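Long-range contacts in protein ACDH-11, isoform b (Caenorhabditis elegans, PDB 4Y9J), which belongs to the acyl-CoA dehydrogenase family, binds flavin-adenine dinucleotide, and assembles from four copies of the chain: residues 78-83 and 91-96; 269-274 and 286-291; 515-520 and 576-581; 507-512 and 570-575; 27-32 and 53-58. All coordinates share one frame; numbering follows the deposited sequence.

Interaction 1 of 5, residues 78-83 and 91-96; sequences RLEHQD and KLIVCN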
# COMPACT_ATOMS: atom_id res chain seq x y z
N ARG B 78 11.85 3.37 -0.30
CA ARG B 78 11.65 1.98 -0.66
C ARG B 78 12.91 1.44 -1.26
O ARG B 78 13.79 2.19 -1.72
CB ARG B 78 10.49 1.81 -1.69
CG ARG B 78 9.18 2.38 -1.19
CD ARG B 78 8.01 2.24 -2.21
NE ARG B 78 7.86 3.35 -3.17
CZ ARG B 78 8.17 3.25 -4.46
NH1 ARG B 78 8.71 2.13 -4.95
NH2 ARG B 78 7.95 4.27 -5.29
N LEU B 79 13.04 0.12 -1.21
CA LEU B 79 14.20 -0.64 -1.69
C LEU B 79 13.75 -1.73 -2.64
O LEU B 79 12.80 -2.48 -2.32
CB LEU B 79 14.96 -1.25 -0.50
CG LEU B 79 16.04 -2.24 -0.83
CD1 LEU B 79 17.15 -1.53 -1.62
CD2 LEU B 79 16.59 -2.96 0.42
N GLU B 80 14.35 -1.80 -3.82
CA GLU B 80 14.15 -2.91 -4.75
C GLU B 80 15.41 -3.63 -4.98
O GLU B 80 16.36 -3.06 -5.51
CB GLU B 80 13.64 -2.41 -6.08
CG GLU B 80 12.27 -1.78 -5.96
CD GLU B 80 11.71 -1.14 -7.23
OE1 GLU B 80 12.37 -1.12 -8.30
OE2 GLU B 80 10.59 -0.60 -7.12
N HIS B 81 15.43 -4.89 -4.59
CA HIS B 81 16.62 -5.70 -4.70
C HIS B 81 17.03 -5.91 -6.13
O HIS B 81 18.22 -5.80 -6.42
CB HIS B 81 16.46 -7.09 -4.06
CG HIS B 81 16.35 -7.09 -2.55
ND1 HIS B 81 17.08 -6.26 -1.73
CD2 HIS B 81 15.62 -7.88 -1.72
CE1 HIS B 81 16.79 -6.50 -0.46
NE2 HIS B 81 15.89 -7.47 -0.43
N GLN B 82 16.08 -6.33 -6.96
CA GLN B 82 16.33 -6.76 -8.32
C GLN B 82 15.63 -5.81 -9.29
O GLN B 82 14.63 -5.15 -8.94
CB GLN B 82 15.73 -8.19 -8.57
CG GLN B 82 15.66 -9.15 -7.36
CD GLN B 82 17.00 -9.58 -6.80
OE1 GLN B 82 17.17 -9.89 -5.56
NE2 GLN B 82 17.98 -9.54 -7.64
N ASP B 83 16.15 -5.75 -10.50
CA ASP B 83 15.48 -5.14 -11.62
C ASP B 83 14.50 -6.18 -12.18
O ASP B 83 14.31 -7.21 -11.57
CB ASP B 83 16.50 -4.59 -12.63
CG ASP B 83 17.20 -5.62 -13.45
OD1 ASP B 83 16.83 -6.85 -13.51
OD2 ASP B 83 18.05 -5.17 -14.28
N LYS B 91 18.19 -0.96 -5.60
CA LYS B 91 17.79 0.41 -5.94
C LYS B 91 17.04 1.02 -4.77
O LYS B 91 16.01 0.48 -4.35
CB LYS B 91 16.94 0.40 -7.22
CG LYS B 91 16.44 1.80 -7.58
CD LYS B 91 16.00 1.91 -9.03
CE LYS B 91 14.53 1.59 -9.05
NZ LYS B 91 13.97 1.76 -10.42
N LEU B 92 17.55 2.13 -4.26
CA LEU B 92 16.88 2.87 -3.18
C LEU B 92 16.06 3.95 -3.82
O LEU B 92 16.60 4.73 -4.62
CB LEU B 92 17.96 3.47 -2.32
CG LEU B 92 17.53 4.18 -1.07
CD1 LEU B 92 16.90 3.20 -0.09
CD2 LEU B 92 18.74 4.84 -0.42
N ILE B 93 14.76 3.98 -3.54
CA ILE B 93 13.85 4.95 -4.07
C ILE B 93 13.48 5.92 -2.99
O ILE B 93 12.83 5.55 -2.00
CB ILE B 93 12.61 4.29 -4.61
CG1 ILE B 93 12.99 3.34 -5.80
CG2 ILE B 93 11.65 5.35 -5.13
CD1 ILE B 93 11.95 2.27 -6.03
N VAL B 94 13.94 7.16 -3.11
CA VAL B 94 13.64 8.18 -2.07
C VAL B 94 12.95 9.36 -2.75
O VAL B 94 13.21 9.65 -3.92
CB VAL B 94 14.82 8.64 -1.19
CG1 VAL B 94 15.75 7.51 -0.78
CG2 VAL B 94 15.58 9.69 -1.86
N CYS B 95 12.09 10.03 -2.03
CA CYS B 95 11.30 11.10 -2.61
C CYS B 95 12.18 12.28 -3.01
O CYS B 95 13.27 12.47 -2.47
CB CYS B 95 10.20 11.55 -1.69
SG CYS B 95 10.60 12.42 -0.19
N ASN B 96 11.67 13.07 -3.95
CA ASN B 96 12.36 14.25 -4.40
C ASN B 96 12.60 15.22 -3.27
O ASN B 96 13.67 15.90 -3.21
CB ASN B 96 11.58 14.96 -5.50
CG ASN B 96 11.72 14.29 -6.83
OD1 ASN B 96 12.58 13.40 -7.03
ND2 ASN B 96 10.92 14.76 -7.79
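The carbonyl O of Arg78 takes the N-H of Ile93 at 2.7 Å, almost straight at 175°, while the CA-H of Leu92 leans on the same oxygen as a weaker contact. Arg78 N returns a bond to Ile93 O, and Glu80 and Lys91 repeat this double exchange two residues along. Between these hydrogen-bonded pairs sits the non-hydrogen-bonded pair Leu79 and Leu92, whose side chains lie on the other face and reach Met271 and Val227 respectively. On the face of Arg78, Glu80, Lys91 and Ile93, the methyl CD1 of Ile93 fits between two charges, 3.4 Å from both Arg78 NH1 and Glu80 OE2. Ile93 CG2 lies over one face of the guanidinium, offset toward its rim, and Glu80 OE2 stands at the edge in plane, a long ion pair of 4.0 Å to Arg78 NH1. Lys91 runs alongside Glu80 and turns at chi3 (91°), which sets CE 3.5 Å from Glu80 OE1; Lys91 NZ to Glu80 OE1 is a long salt bridge. The firmer partner of Arg78 is Glu75 of the second subunit. The strands form an antiparallel beta hairpin, with a loose salt-bridge network of Arg78, Glu80 and Lys91 on one face.

Interaction 2 of 5, residues 269-274 and 286-291; sequences IQMVRL and AELLLD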
# COMPACT_ATOMS: atom_id res chain seq x y z
N ILE B 269 28.54 -4.04 -1.35
CA ILE B 269 27.52 -3.93 -0.36
C ILE B 269 26.20 -4.35 -0.97
O ILE B 269 25.95 -4.07 -2.13
CB ILE B 269 27.34 -2.44 0.09
CG1 ILE B 269 28.57 -1.97 0.86
CG2 ILE B 269 26.07 -2.18 0.86
CD1 ILE B 269 28.72 -0.44 0.80
N GLN B 270 25.39 -5.05 -0.19
CA GLN B 270 24.01 -5.36 -0.55
C GLN B 270 23.13 -4.88 0.55
O GLN B 270 23.49 -5.00 1.78
CB GLN B 270 23.79 -6.87 -0.75
CG GLN B 270 24.20 -7.35 -2.13
CD GLN B 270 23.84 -8.82 -2.33
OE1 GLN B 270 23.28 -9.43 -1.46
NE2 GLN B 270 24.22 -9.36 -3.40
N MET B 271 22.01 -4.28 0.20
CA MET B 271 21.10 -3.84 1.21
C MET B 271 20.09 -4.97 1.44
O MET B 271 19.26 -5.32 0.56
CB MET B 271 20.39 -2.59 0.78
CG MET B 271 21.27 -1.38 0.40
SD MET B 271 20.26 0.14 0.25
CE MET B 271 21.51 1.15 -0.50
N VAL B 272 20.12 -5.54 2.61
CA VAL B 272 19.28 -6.69 2.90
C VAL B 272 17.83 -6.29 2.99
O VAL B 272 16.99 -7.00 2.45
CB VAL B 272 19.77 -7.43 4.18
CG1 VAL B 272 18.86 -8.62 4.49
CG2 VAL B 272 21.19 -7.92 4.00
N ARG B 273 17.52 -5.23 3.73
CA ARG B 273 16.20 -4.66 3.88
C ARG B 273 16.25 -3.26 4.44
O ARG B 273 17.29 -2.87 4.97
CB ARG B 273 15.30 -5.55 4.80
CG ARG B 273 15.87 -5.55 6.19
CD ARG B 273 15.36 -6.67 7.06
NE ARG B 273 14.06 -6.38 7.44
CZ ARG B 273 13.68 -5.97 8.66
NH1 ARG B 273 14.53 -5.84 9.61
NH2 ARG B 273 12.40 -5.76 8.89
N LEU B 274 15.18 -2.50 4.30
CA LEU B 274 15.00 -1.31 5.05
C LEU B 274 14.30 -1.64 6.37
O LEU B 274 13.40 -2.53 6.37
CB LEU B 274 14.23 -0.22 4.33
CG LEU B 274 14.89 0.25 3.03
CD1 LEU B 274 13.99 1.32 2.39
CD2 LEU B 274 16.31 0.68 3.24
N ALA B 286 18.97 0.94 6.62
CA ALA B 286 19.09 -0.40 6.08
C ALA B 286 19.90 -1.32 6.92
O ALA B 286 20.69 -0.90 7.81
CB ALA B 286 19.76 -0.30 4.68
N GLU B 287 19.78 -2.60 6.65
CA GLU B 287 20.78 -3.57 7.04
C GLU B 287 21.68 -3.82 5.82
O GLU B 287 21.17 -4.04 4.71
CB GLU B 287 20.15 -4.90 7.44
CG GLU B 287 19.15 -4.74 8.59
CD GLU B 287 18.32 -5.97 8.90
OE1 GLU B 287 18.69 -7.11 8.47
OE2 GLU B 287 17.29 -5.73 9.61
N LEU B 288 22.96 -3.84 6.06
CA LEU B 288 23.98 -3.99 5.00
C LEU B 288 24.78 -5.23 5.16
O LEU B 288 25.39 -5.47 6.22
CB LEU B 288 24.93 -2.76 4.93
CG LEU B 288 24.26 -1.39 4.78
CD1 LEU B 288 25.39 -0.36 4.80
CD2 LEU B 288 23.38 -1.28 3.60
N LEU B 289 24.91 -5.97 4.07
CA LEU B 289 25.80 -7.07 4.02
C LEU B 289 27.00 -6.65 3.20
O LEU B 289 26.89 -6.41 1.97
CB LEU B 289 25.11 -8.34 3.49
CG LEU B 289 25.96 -9.57 3.23
CD1 LEU B 289 26.70 -10.06 4.46
CD2 LEU B 289 25.20 -10.79 2.68
N LEU B 290 28.14 -6.61 3.88
CA LEU B 290 29.46 -6.23 3.32
C LEU B 290 30.21 -7.46 2.91
O LEU B 290 30.52 -8.36 3.73
CB LEU B 290 30.30 -5.44 4.30
CG LEU B 290 30.06 -3.93 4.48
CD1 LEU B 290 28.66 -3.45 4.46
CD2 LEU B 290 30.72 -3.38 5.71
N ASP B 291 30.49 -7.55 1.62
CA ASP B 291 31.27 -8.63 1.10
C ASP B 291 32.27 -8.10 0.11
O ASP B 291 32.01 -8.07 -1.10
CB ASP B 291 30.35 -9.66 0.44
CG ASP B 291 31.11 -10.83 -0.14
OD1 ASP B 291 32.33 -11.00 0.09
OD2 ASP B 291 30.45 -11.59 -0.86
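Strands 269-274 and 286-290 run antiparallel at 149°, 4.6 Å apart at closest, as a beta hairpin at the edge of the middle-domain sheet of the acyl-CoA dehydrogenase fold. Gln270 and Leu289 exchange both backbone bonds. Further on the pairing slips: Val272 N gives to Glu287 O, whereas Glu287 N gives to Arg273 O, so two residues face one, as in a beta bulge. On the face of Ile269, Met271 and Leu288, Leu288 CD2 fits between Met271 CG (3.8 Å) and Ile269 CG2 (3.9 Å); Met271 runs alongside Leu288, while Ile269 crosses it at a slant. Leu290 CD1 continues the row against Ile269 CG1, and Leu274 CD2 rests on Ala286 CB. Trp189 and Val227 close over parts of this row. The bulge turns Val272 toward the partner strand, where its CG2 meets Leu289 CB at 4.0 Å. Glu287 is shared: OE1 bonds to Tyr220 OH and OE2 also pairs with Lys275, while Arg273 NH2 goes to Asp429 of the fourth subunit. Arg273 NH1 meets the syn side of Glu287 OE2 at 2.8 Å, the oxygen close to the guanidinium plane and the flat groups turned 73° apart.

Interaction 3 of 5, residues 515-520 and 576-581; sequences QGETRI and ASERVK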
# COMPACT_ATOMS: atom_id res chain seq x y z
N GLN B 515 36.36 -1.80 50.00
CA GLN B 515 35.42 -2.70 50.73
C GLN B 515 34.60 -3.69 49.85
O GLN B 515 34.17 -4.76 50.29
CB GLN B 515 34.36 -1.87 51.44
CG GLN B 515 34.21 -2.16 52.90
CD GLN B 515 34.96 -1.15 53.71
OE1 GLN B 515 35.84 -0.46 53.18
NE2 GLN B 515 34.62 -1.03 54.98
N GLY B 516 34.31 -3.28 48.62
CA GLY B 516 33.57 -4.11 47.70
C GLY B 516 32.04 -4.05 47.83
O GLY B 516 31.38 -4.81 47.17
N GLU B 517 31.50 -3.15 48.67
CA GLU B 517 30.04 -3.03 48.90
C GLU B 517 29.35 -1.77 48.31
O GLU B 517 28.28 -1.36 48.78
CB GLU B 517 29.74 -3.08 50.41
CG GLU B 517 30.39 -4.23 51.21
CD GLU B 517 30.22 -5.60 50.55
OE1 GLU B 517 29.07 -6.00 50.25
OE2 GLU B 517 31.26 -6.27 50.32
N THR B 518 29.96 -1.17 47.29
CA THR B 518 29.45 0.06 46.67
C THR B 518 29.37 -0.16 45.17
O THR B 518 30.28 -0.74 44.58
CB THR B 518 30.39 1.22 47.01
OG1 THR B 518 30.39 1.39 48.43
CG2 THR B 518 30.00 2.50 46.36
N ARG B 519 28.26 0.26 44.56
CA ARG B 519 28.03 0.07 43.11
C ARG B 519 27.58 1.41 42.53
O ARG B 519 26.41 1.68 42.41
CB ARG B 519 27.00 -1.04 42.83
CG ARG B 519 27.41 -2.42 43.34
CD ARG B 519 28.27 -3.32 42.44
NE ARG B 519 28.11 -3.18 40.96
CZ ARG B 519 28.20 -4.19 40.05
NH1 ARG B 519 28.39 -5.46 40.46
NH2 ARG B 519 28.08 -3.96 38.71
N ILE B 520 28.56 2.25 42.18
CA ILE B 520 28.28 3.57 41.66
C ILE B 520 27.57 3.46 40.33
O ILE B 520 26.80 4.34 39.96
CB ILE B 520 29.59 4.41 41.52
CG1 ILE B 520 29.26 5.85 41.15
CG2 ILE B 520 30.52 3.77 40.48
CD1 ILE B 520 30.38 6.83 41.43
N ALA B 576 24.47 1.21 47.70
CA ALA B 576 24.89 0.01 48.40
C ALA B 576 24.65 -1.23 47.56
O ALA B 576 23.70 -1.30 46.85
CB ALA B 576 24.18 -0.10 49.73
N SER B 577 25.56 -2.18 47.64
CA SER B 577 25.46 -3.43 46.89
C SER B 577 24.27 -4.27 47.34
O SER B 577 23.66 -4.98 46.54
CB SER B 577 26.74 -4.26 47.04
OG SER B 577 27.76 -3.76 46.17
N GLU B 578 23.88 -4.13 48.59
CA GLU B 578 22.70 -4.87 49.09
C GLU B 578 21.43 -4.39 48.40
O GLU B 578 20.50 -5.15 48.22
CB GLU B 578 22.53 -4.75 50.63
CG GLU B 578 23.80 -5.05 51.37
CD GLU B 578 24.24 -6.52 51.32
OE1 GLU B 578 23.66 -7.34 50.55
OE2 GLU B 578 25.19 -6.83 52.09
N ARG B 579 21.39 -3.14 47.98
CA ARG B 579 20.23 -2.69 47.28
C ARG B 579 20.04 -3.44 45.93
O ARG B 579 18.91 -3.63 45.47
CB ARG B 579 20.30 -1.21 47.08
CG ARG B 579 19.04 -0.69 46.45
CD ARG B 579 19.13 0.78 46.29
NE ARG B 579 18.01 1.42 45.64
CZ ARG B 579 16.92 1.93 46.23
NH1 ARG B 579 16.71 1.84 47.53
NH2 ARG B 579 16.08 2.59 45.46
N VAL B 580 21.14 -3.81 45.26
CA VAL B 580 21.01 -4.57 43.97
C VAL B 580 20.21 -5.85 44.19
O VAL B 580 19.35 -6.21 43.38
CB VAL B 580 22.39 -4.93 43.35
CG1 VAL B 580 22.23 -5.70 42.00
CG2 VAL B 580 23.13 -3.66 43.12
N LYS B 581 20.47 -6.54 45.28
CA LYS B 581 19.77 -7.78 45.56
C LYS B 581 18.25 -7.55 45.68
O LYS B 581 17.42 -8.35 45.17
CB LYS B 581 20.33 -8.40 46.82
CG LYS B 581 19.53 -9.61 47.32
CD LYS B 581 20.20 -10.37 48.47
CE LYS B 581 19.30 -11.49 49.03
NZ LYS B 581 17.87 -11.08 49.29
O HOH W 1 25.80 -2.93 50.62
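The flat carbonyl group of Glu517 is met by Ser577 from one face: the N-H of Ser577 comes in 57° out of the carbonyl plane to give a bond of 3.1 Å from Ser577 N to Glu517 O. On that same face Ser577 OG sits almost directly over the carbonyl carbon, 3.3 Å from Glu517 C. It reaches there because OG is anti to its own carbonyl carbon (chi1 -79°), beside the backbone N that makes the bond. A water accepts from Glu578 N at 3.0 Å and gives a weak bond to Glu517 O. The loop linking helices 486-512 and 524-545 thus presents a carbonyl to the amide of Ser577 directly and to that of Glu578 through the water, at the start of helix 577-587, in the C-terminal helical region of this acyl-CoA dehydrogenase relative, and Thr518 and Ala576 make a single backbone bridge. Past the bridge, Arg519 CG presses on Ser577 OG at 3.2 Å and lies more loosely near Val580 CG2. The guanidinium pairs with Asp521, and Pro352 of the fourth subunit packs on Arg519 and Val580. Glu517 OE1 comes 4.4 Å from Glu578 OE2, probably with some repulsion.

Interaction 4 of 5, residues 507-512 and 570-575; sequences VKASDS and LRWEWF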
# COMPACT_ATOMS: atom_id res chain seq x y z
N VAL B 507 32.56 11.70 46.98
CA VAL B 507 33.71 11.49 47.87
C VAL B 507 33.50 10.23 48.73
O VAL B 507 34.40 9.43 48.89
CB VAL B 507 34.04 12.75 48.74
CG1 VAL B 507 35.06 12.44 49.82
CG2 VAL B 507 34.57 13.88 47.84
N LYS B 508 32.30 10.03 49.25
CA LYS B 508 32.06 8.81 50.03
C LYS B 508 32.22 7.54 49.18
O LYS B 508 32.58 6.49 49.70
CB LYS B 508 30.65 8.78 50.62
CG LYS B 508 30.36 9.76 51.74
CD LYS B 508 29.08 9.39 52.48
CE LYS B 508 29.19 8.03 53.16
NZ LYS B 508 28.87 8.11 54.59
N ALA B 509 31.87 7.62 47.89
CA ALA B 509 31.87 6.44 47.02
C ALA B 509 33.27 6.00 46.61
O ALA B 509 33.58 4.81 46.52
CB ALA B 509 31.01 6.69 45.79
N SER B 510 34.14 6.95 46.36
CA SER B 510 35.56 6.66 46.15
C SER B 510 36.18 6.06 47.42
O SER B 510 36.90 5.07 47.35
CB SER B 510 36.29 7.93 45.75
OG SER B 510 35.83 8.96 46.62
N ASP B 511 35.87 6.62 48.59
CA ASP B 511 36.45 6.14 49.83
C ASP B 511 36.13 4.67 50.09
O ASP B 511 36.97 3.92 50.57
CB ASP B 511 35.99 6.98 51.04
CG ASP B 511 36.68 8.36 51.14
OD1 ASP B 511 37.65 8.65 50.41
OD2 ASP B 511 36.24 9.16 51.97
N SER B 512 34.89 4.28 49.81
CA SER B 512 34.35 2.95 50.17
C SER B 512 34.63 1.86 49.13
O SER B 512 34.39 0.68 49.41
CB SER B 512 32.82 3.04 50.34
OG SER B 512 32.51 3.85 51.45
N LEU B 570 19.39 11.74 44.88
CA LEU B 570 20.46 10.77 45.02
C LEU B 570 20.75 10.61 46.51
O LEU B 570 21.00 11.59 47.22
CB LEU B 570 21.67 11.27 44.25
CG LEU B 570 22.94 10.43 44.26
CD1 LEU B 570 22.75 9.07 43.60
CD2 LEU B 570 24.07 11.22 43.57
N ARG B 571 20.72 9.37 46.98
CA ARG B 571 20.95 9.10 48.37
C ARG B 571 22.02 8.09 48.49
O ARG B 571 22.17 7.24 47.65
CB ARG B 571 19.71 8.56 49.06
CG ARG B 571 18.45 9.31 48.71
CD ARG B 571 17.31 9.05 49.69
NE ARG B 571 16.14 9.73 49.17
CZ ARG B 571 14.89 9.57 49.59
NH1 ARG B 571 14.60 8.73 50.55
NH2 ARG B 571 13.91 10.24 48.98
N TRP B 572 22.70 8.15 49.62
CA TRP B 572 23.83 7.29 49.86
C TRP B 572 23.42 5.84 49.82
O TRP B 572 24.09 5.04 49.20
CB TRP B 572 24.51 7.67 51.18
CG TRP B 572 25.57 6.74 51.51
CD1 TRP B 572 25.67 6.01 52.64
CD2 TRP B 572 26.71 6.40 50.72
NE1 TRP B 572 26.78 5.23 52.61
CE2 TRP B 572 27.44 5.43 51.43
CE3 TRP B 572 27.19 6.81 49.48
CZ2 TRP B 572 28.63 4.87 50.95
CZ3 TRP B 572 28.38 6.24 48.99
CH2 TRP B 572 29.07 5.27 49.73
N GLU B 573 22.29 5.47 50.44
CA GLU B 573 21.86 4.07 50.42
C GLU B 573 21.59 3.50 49.04
O GLU B 573 21.65 2.27 48.85
CB GLU B 573 20.66 3.83 51.35
CG GLU B 573 19.42 4.59 50.97
CD GLU B 573 19.35 5.96 51.60
OE1 GLU B 573 20.41 6.50 52.03
OE2 GLU B 573 18.22 6.51 51.62
N TRP B 574 21.36 4.35 48.03
CA TRP B 574 21.21 3.82 46.69
C TRP B 574 22.49 3.23 46.09
O TRP B 574 22.47 2.48 45.09
CB TRP B 574 20.54 4.84 45.75
CG TRP B 574 19.21 5.35 46.28
CD1 TRP B 574 18.48 4.81 47.27
CD2 TRP B 574 18.46 6.49 45.81
NE1 TRP B 574 17.33 5.52 47.48
CE2 TRP B 574 17.26 6.54 46.58
CE3 TRP B 574 18.63 7.44 44.77
CZ2 TRP B 574 16.30 7.53 46.41
CZ3 TRP B 574 17.65 8.42 44.59
CH2 TRP B 574 16.50 8.46 45.42
N PHE B 575 23.63 3.62 46.65
CA PHE B 575 24.91 3.11 46.21
C PHE B 575 25.21 1.68 46.71
O PHE B 575 26.14 1.02 46.24
CB PHE B 575 26.04 4.04 46.74
CG PHE B 575 26.16 5.38 46.03
CD1 PHE B 575 25.26 6.41 46.27
CD2 PHE B 575 27.24 5.65 45.18
CE1 PHE B 575 25.40 7.65 45.65
CE2 PHE B 575 27.37 6.89 44.56
CZ PHE B 575 26.47 7.89 44.81
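Trp572 CG is anti to its backbone N (chi1 174°), and Lys508 bends at chi3 (63°), which swings CE in over the indole. The two side chains lie obliquely across each other. Lys508 CE settles 3.6 Å from Trp572 CE2, over the five-membered ring in a CH-pi contact. NZ follows on the same face, 4.3 Å from the centroid of the five-membered ring and 19° off its normal, a cation-pi contact in which the charge probably gains from the pi cloud of the indole. Nearer the backbone, Lys508 CB touches the six-membered ring at Trp572 CZ3, and Ser512 OG lies 4.0 Å from Trp572 CZ2. That hydroxyl also donates to Lys508 O, which takes Ser512 N from the opposite face of its plane; one oxygen is gripped twice, which helps hold the Ser512 hydroxyl in place. Ala509 CB is in reach of both aromatics, 3.8 Å from Phe575 CE2 and 4.2 Å from Trp572 CZ3. The rings meet each other too: Trp572 CZ3 lies over one face of Phe575, offset toward the rim, while Arg571 O stands at the edge of that ring in plane. Leu505, earlier in helix 486-512, also packs on Trp572. This is aromatic packing of the segment leading into helix 577-587 against the end of helix 486-512, within the helical C-terminal region of the protein.

Interaction 5 of 5, residues 27-32 and 53-58; sequences PYKDDP and DLSKFG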
# COMPACT_ATOMS: atom_id res chain seq x y z
N PRO B 27 10.37 30.32 13.47
CA PRO B 27 10.86 29.78 14.72
C PRO B 27 12.02 30.56 15.36
O PRO B 27 12.33 30.31 16.50
CB PRO B 27 11.25 28.37 14.35
CG PRO B 27 11.60 28.43 12.93
CD PRO B 27 10.59 29.35 12.39
N TYR B 28 12.66 31.46 14.64
CA TYR B 28 13.68 32.28 15.22
C TYR B 28 12.94 33.39 15.96
O TYR B 28 13.15 33.57 17.14
CB TYR B 28 14.60 32.88 14.16
CG TYR B 28 15.69 33.65 14.84
CD1 TYR B 28 16.71 33.01 15.49
CD2 TYR B 28 15.61 35.03 14.97
CE1 TYR B 28 17.68 33.71 16.19
CE2 TYR B 28 16.56 35.73 15.69
CZ TYR B 28 17.60 35.06 16.30
OH TYR B 28 18.56 35.78 17.00
N LYS B 29 12.04 34.09 15.30
CA LYS B 29 11.32 35.21 15.91
C LYS B 29 10.42 34.80 17.07
O LYS B 29 10.26 35.52 18.00
CB LYS B 29 10.46 35.90 14.88
CG LYS B 29 11.28 36.68 13.86
CD LYS B 29 10.41 37.24 12.75
CE LYS B 29 11.27 37.90 11.72
NZ LYS B 29 10.45 38.48 10.63
N ASP B 30 9.82 33.62 16.96
CA ASP B 30 8.81 33.16 17.86
C ASP B 30 9.43 32.49 19.05
O ASP B 30 8.70 32.25 20.04
CB ASP B 30 7.87 32.19 17.12
CG ASP B 30 6.54 31.89 17.89
OD1 ASP B 30 5.69 32.83 18.05
OD2 ASP B 30 6.37 30.73 18.31
N ASP B 31 10.73 32.14 18.98
CA ASP B 31 11.33 31.39 20.09
C ASP B 31 11.41 32.31 21.34
O ASP B 31 11.90 33.43 21.23
CB ASP B 31 12.73 30.83 19.77
CG ASP B 31 13.21 29.76 20.79
OD1 ASP B 31 13.83 30.12 21.83
OD2 ASP B 31 13.02 28.55 20.54
N PRO B 32 10.97 31.79 22.51
CA PRO B 32 11.07 32.50 23.78
C PRO B 32 12.45 32.98 24.16
O PRO B 32 12.57 34.08 24.66
CB PRO B 32 10.60 31.45 24.77
CG PRO B 32 9.56 30.69 24.02
CD PRO B 32 10.15 30.58 22.65
N ASP B 53 20.78 36.04 9.47
CA ASP B 53 20.74 34.75 8.78
C ASP B 53 19.64 33.82 9.32
O ASP B 53 18.88 33.20 8.57
CB ASP B 53 22.07 34.04 8.86
CG ASP B 53 22.08 32.75 8.06
OD1 ASP B 53 21.92 32.76 6.81
OD2 ASP B 53 22.28 31.74 8.68
N LEU B 54 19.53 33.73 10.63
CA LEU B 54 18.62 32.85 11.26
C LEU B 54 17.18 33.28 11.07
O LEU B 54 16.30 32.43 10.83
CB LEU B 54 18.95 32.69 12.74
CG LEU B 54 20.29 32.02 13.02
CD1 LEU B 54 20.50 32.12 14.52
CD2 LEU B 54 20.31 30.55 12.59
N SER B 55 16.94 34.58 11.16
CA SER B 55 15.62 35.09 10.94
C SER B 55 15.11 34.82 9.51
O SER B 55 13.95 34.39 9.32
CB SER B 55 15.57 36.58 11.25
OG SER B 55 14.21 36.98 11.24
N LYS B 56 15.99 35.00 8.52
CA LYS B 56 15.69 34.72 7.12
C LYS B 56 15.44 33.23 6.96
O LYS B 56 14.42 32.84 6.37
CB LYS B 56 16.81 35.23 6.20
CG LYS B 56 16.65 34.83 4.72
CD LYS B 56 17.66 35.56 3.83
CE LYS B 56 17.65 34.97 2.44
NZ LYS B 56 18.99 35.09 1.82
N PHE B 57 16.29 32.41 7.57
CA PHE B 57 16.08 30.97 7.52
C PHE B 57 14.77 30.54 8.14
O PHE B 57 14.12 29.60 7.66
CB PHE B 57 17.27 30.25 8.16
CG PHE B 57 17.28 28.77 7.99
CD1 PHE B 57 17.21 28.17 6.72
CD2 PHE B 57 17.39 27.96 9.08
CE1 PHE B 57 17.24 26.82 6.58
CE2 PHE B 57 17.41 26.58 8.97
CZ PHE B 57 17.31 26.00 7.71
N GLY B 58 14.36 31.18 9.22
CA GLY B 58 13.07 30.95 9.81
C GLY B 58 11.90 31.14 8.88
O GLY B 58 10.93 30.39 8.99
O HOH W 2 13.01 37.72 8.81
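Tyr28 gives up the most surface here, bringing its ring up to helix 44-74 beside Leu54 and Ser55. Its CG is anti to the backbone N (chi1 -176°), which puts CG on the helix side. One side of the ring meets Leu54, crossing that side chain at about a right angle: Tyr28 CD1 is 3.6 Å from Leu54 CB, and Tyr28 CE1 stands equally close to Leu54 CD1. The other ortho carbon, Tyr28 CD2, touches Ser55 CB at 4.0 Å. Beyond the ring the hydroxyl bonds to Asp35, while Tyr47, Ala51 and Leu38 pack around the tyrosine. Ser55, next in buried area, has its hydroxyl beside the extended chain of Lys29, with Lys29 CE 3.1 Å from Ser55 OG. A water lies 2.8 Å from Ser55 OG, hydrogen-bonded to it, and takes a weak bond from Lys29 NZ, so it links the two polar ends at the surface. One turn on, Gly58, without a side chain, lies close to the loop, its O 3.6 Å from Pro27 CD. Asn26 ties the backbones by giving its ND2 to Ser55 O and taking Tyr28 N and Lys29 N on OD1, as in an Asx turn. The result is a loop laid on one side of a long helix, in the helical N-terminal region of an acyl-CoA dehydrogenase-type subunit.

Overall arrangement
Along the chain interaction 5 comes first, then interaction 1, interaction 2 and the interleaved pair 3 and 4. Helix 44-74, which carries interaction 5, is followed in the chain by strand 78-80 of interaction 1, yet the centres of these contacts are 36 Å apart. Interactions 1 and 2, 13 Å apart at their centres, touch: the small hairpin of the N-terminal region lies against the hairpin of the middle-domain sheet, with His81 against Met271 and Val272. Interactions 3 and 4, centres 9 Å apart, share the C-terminal helical region, Arg519 N facing Phe575 O; their centres lie 44 to 55 Å from those of interactions 1 and 2. All five have neighbouring subunits nearby, in keeping with the four-chain assembly.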